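Local coordinates for beta-agarase D (Zobellia galactanivorans, PDB 4ASM) that cleaves the beta-1,4 linkages of agarose at random positions with retention of anomeric configuration, as an endo-acting family GH16 glycoside hydrolase, at the calcium ion site. Numbering follows the deposited sequence.

The calcium ion site. Residues 9, 34-36, 89-90, 138, 354-355. With CA (calcium ion), chain B.
The calcium ion of this GH16 catalytic domain looks structural: its centre lies about 23 Å from the nucleophile Glu160 and about 19 Å from the proton donor Glu165, too far for a direct part in bond cleavage, and its protein ligands come from four separate stretches of chain. It illustrates how a metal can tie distant segments of a beta-sandwich together. At least seven oxygens surround the ion. The N-terminal segment gives one carboxylate oxygen of Asp9, OD2, at 2.3 Å from the calcium ion. Asp34 contributes its backbone carbonyl, and two residues on Asn36 adds its side-chain amide oxygen OD1. Gly89, just before strand 90-96, turns its carbonyl O to the metal, and a water completes the observed shell. Strand 350-362 supplies Asp354, which grips the ion twice. With CG anti to the backbone N (chi1 -175°), its carboxylate swings OD1 onto the calcium ion, while its own carbonyl O binds at 2.5 Å from the calcium ion. The carboxylates of Asp9 and Asp354, if ionised as expected, would offset the charge of the ion and may help retain it.

Hydrogen bonds among the ligand residues steady the shell. The oxygen of Asp9 that does not coordinate calcium, OD1, accepts a hydrogen bond from Asn36 ND2 at 3.0 Å, approaching from above the carboxylate plane but nearly within the donor's amide plane, so that Asn36 serves the metal with one branch and steadies a neighbouring ligand with the other. Asp34, whose side chain is not a metal ligand, instead holds the N-terminal segment: its OD2 receives Asp9 N at 2.9 Å through the anti lone pair. In the second shell, Arg138 of strand 133-140 lays CB over the rim of one face of the Trp355 indole and extends its guanidinium toward Asp354. There NH1 makes a hydrogen-bonded salt bridge to the non-coordinating carboxylate oxygen OD2 at 2.8 Å, meeting it from above the carboxylate plane while OD2 lies near the guanidinium plane.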
loop_
_atom_site.group_PDB
_atom_site.type_symbol
_atom_site.label_atom_id
_atom_site.label_comp_id
_atom_site.label_asym_id
_atom_site.label_seq_id
_atom_site.Cartn_x
_atom_site.Cartn_y
_atom_site.Cartn_z
ATOM N N ASP A 9 8.279 -20.434 -4.692
ATOM C CA ASP A 9 7.164 -20.673 -3.767
ATOM C C ASP A 9 5.793 -20.550 -4.413
ATOM O O ASP A 9 4.836 -21.205 -3.960
ATOM C CB ASP A 9 7.216 -19.691 -2.591
ATOM C CG ASP A 9 8.330 -19.992 -1.609
ATOM O OD1 ASP A 9 8.922 -21.099 -1.652
ATOM O OD2 ASP A 9 8.603 -19.127 -0.750
ATOM N N ASP A 34 11.172 -14.927 -3.459
ATOM C CA ASP A 34 10.458 -15.770 -2.500
ATOM C C ASP A 34 11.127 -15.912 -1.126
ATOM O O ASP A 34 10.702 -16.745 -0.308
ATOM C CB ASP A 34 9.970 -17.123 -3.087
ATOM C CG ASP A 34 11.086 -18.006 -3.606
ATOM O OD1 ASP A 34 12.271 -17.611 -3.525
ATOM O OD2 ASP A 34 10.737 -19.109 -4.118
ATOM N N PHE A 35 12.151 -15.083 -0.869
ATOM C CA PHE A 35 12.680 -14.834 0.485
ATOM C C PHE A 35 13.091 -16.087 1.263
ATOM O O PHE A 35 12.830 -16.183 2.457
ATOM C CB PHE A 35 11.654 -14.048 1.329
ATOM C CG PHE A 35 11.353 -12.664 0.796
ATOM C CD1 PHE A 35 12.368 -11.722 0.713
ATOM C CD2 PHE A 35 10.051 -12.285 0.431
ATOM C CE1 PHE A 35 12.115 -10.434 0.248
ATOM C CE2 PHE A 35 9.791 -10.988 -0.029
ATOM C CZ PHE A 35 10.813 -10.072 -0.126
ATOM N N ASN A 36 13.788 -17.014 0.602
ATOM C CA ASN A 36 14.108 -18.293 1.259
ATOM C C ASN A 36 15.560 -18.405 1.739
ATOM O O ASN A 36 15.987 -19.431 2.297
ATOM C CB ASN A 36 13.643 -19.452 0.384
ATOM C CG ASN A 36 12.118 -19.505 0.277
ATOM O OD1 ASN A 36 11.404 -19.016 1.178
ATOM N ND2 ASN A 36 11.614 -20.060 -0.815
ATOM N N GLY A 89 12.125 -18.442 5.594
ATOM C CA GLY A 89 11.298 -18.416 4.394
ATOM C C GLY A 89 10.542 -17.108 4.163
ATOM O O GLY A 89 9.802 -16.991 3.204
ATOM N N ASN A 90 10.743 -16.137 5.043
ATOM C CA ASN A 90 10.000 -14.875 4.957
ATOM C C ASN A 90 10.910 -13.669 5.034
ATOM O O ASN A 90 11.901 -13.675 5.776
ATOM C CB ASN A 90 9.020 -14.727 6.137
ATOM C CG ASN A 90 7.978 -15.822 6.204
ATOM O OD1 ASN A 90 7.128 -15.951 5.319
ATOM N ND2 ASN A 90 8.014 -16.604 7.292
ATOM N N ARG A 138 2.436 -12.759 -0.928
ATOM C CA ARG A 138 1.800 -13.565 0.105
ATOM C C ARG A 138 2.369 -13.066 1.419
ATOM O O ARG A 138 3.581 -13.093 1.640
ATOM C CB ARG A 138 2.065 -15.058 -0.087
ATOM C CG ARG A 138 1.360 -15.913 0.948
ATOM C CD ARG A 138 1.437 -17.407 0.561
ATOM N NE ARG A 138 0.626 -18.203 1.493
ATOM C CZ ARG A 138 1.092 -18.801 2.587
ATOM N NH1 ARG A 138 2.374 -18.716 2.912
ATOM N NH2 ARG A 138 0.256 -19.472 3.378
ATOM N N ASP A 354 6.051 -13.971 2.709
ATOM C CA ASP A 354 6.542 -15.246 2.204
ATOM C C ASP A 354 7.176 -15.080 0.828
ATOM O O ASP A 354 8.233 -15.662 0.541
ATOM C CB ASP A 354 5.354 -16.206 2.166
ATOM C CG ASP A 354 5.723 -17.638 1.776
ATOM O OD1 ASP A 354 6.925 -18.010 1.753
ATOM O OD2 ASP A 354 4.781 -18.399 1.502
ATOM N N TRP A 355 6.532 -14.281 -0.017
ATOM C CA TRP A 355 7.026 -14.037 -1.362
ATOM C C TRP A 355 6.347 -12.837 -1.987
ATOM O O TRP A 355 5.248 -12.453 -1.592
ATOM C CB TRP A 355 6.858 -15.265 -2.258
ATOM C CG TRP A 355 5.496 -15.926 -2.345
ATOM C CD1 TRP A 355 5.151 -17.111 -1.756
ATOM C CD2 TRP A 355 4.352 -15.532 -3.145
ATOM N NE1 TRP A 355 3.867 -17.460 -2.102
ATOM C CE2 TRP A 355 3.353 -16.512 -2.945
ATOM C CE3 TRP A 355 4.062 -14.430 -3.969
ATOM C CZ2 TRP A 355 2.090 -16.441 -3.558
ATOM C CZ3 TRP A 355 2.802 -14.358 -4.577
ATOM C CH2 TRP A 355 1.834 -15.371 -4.374
HETATM CA CA CA B . 9.190 -17.883 1.108
HETATM O O HOH W 1 8.942 -19.914 2.412
#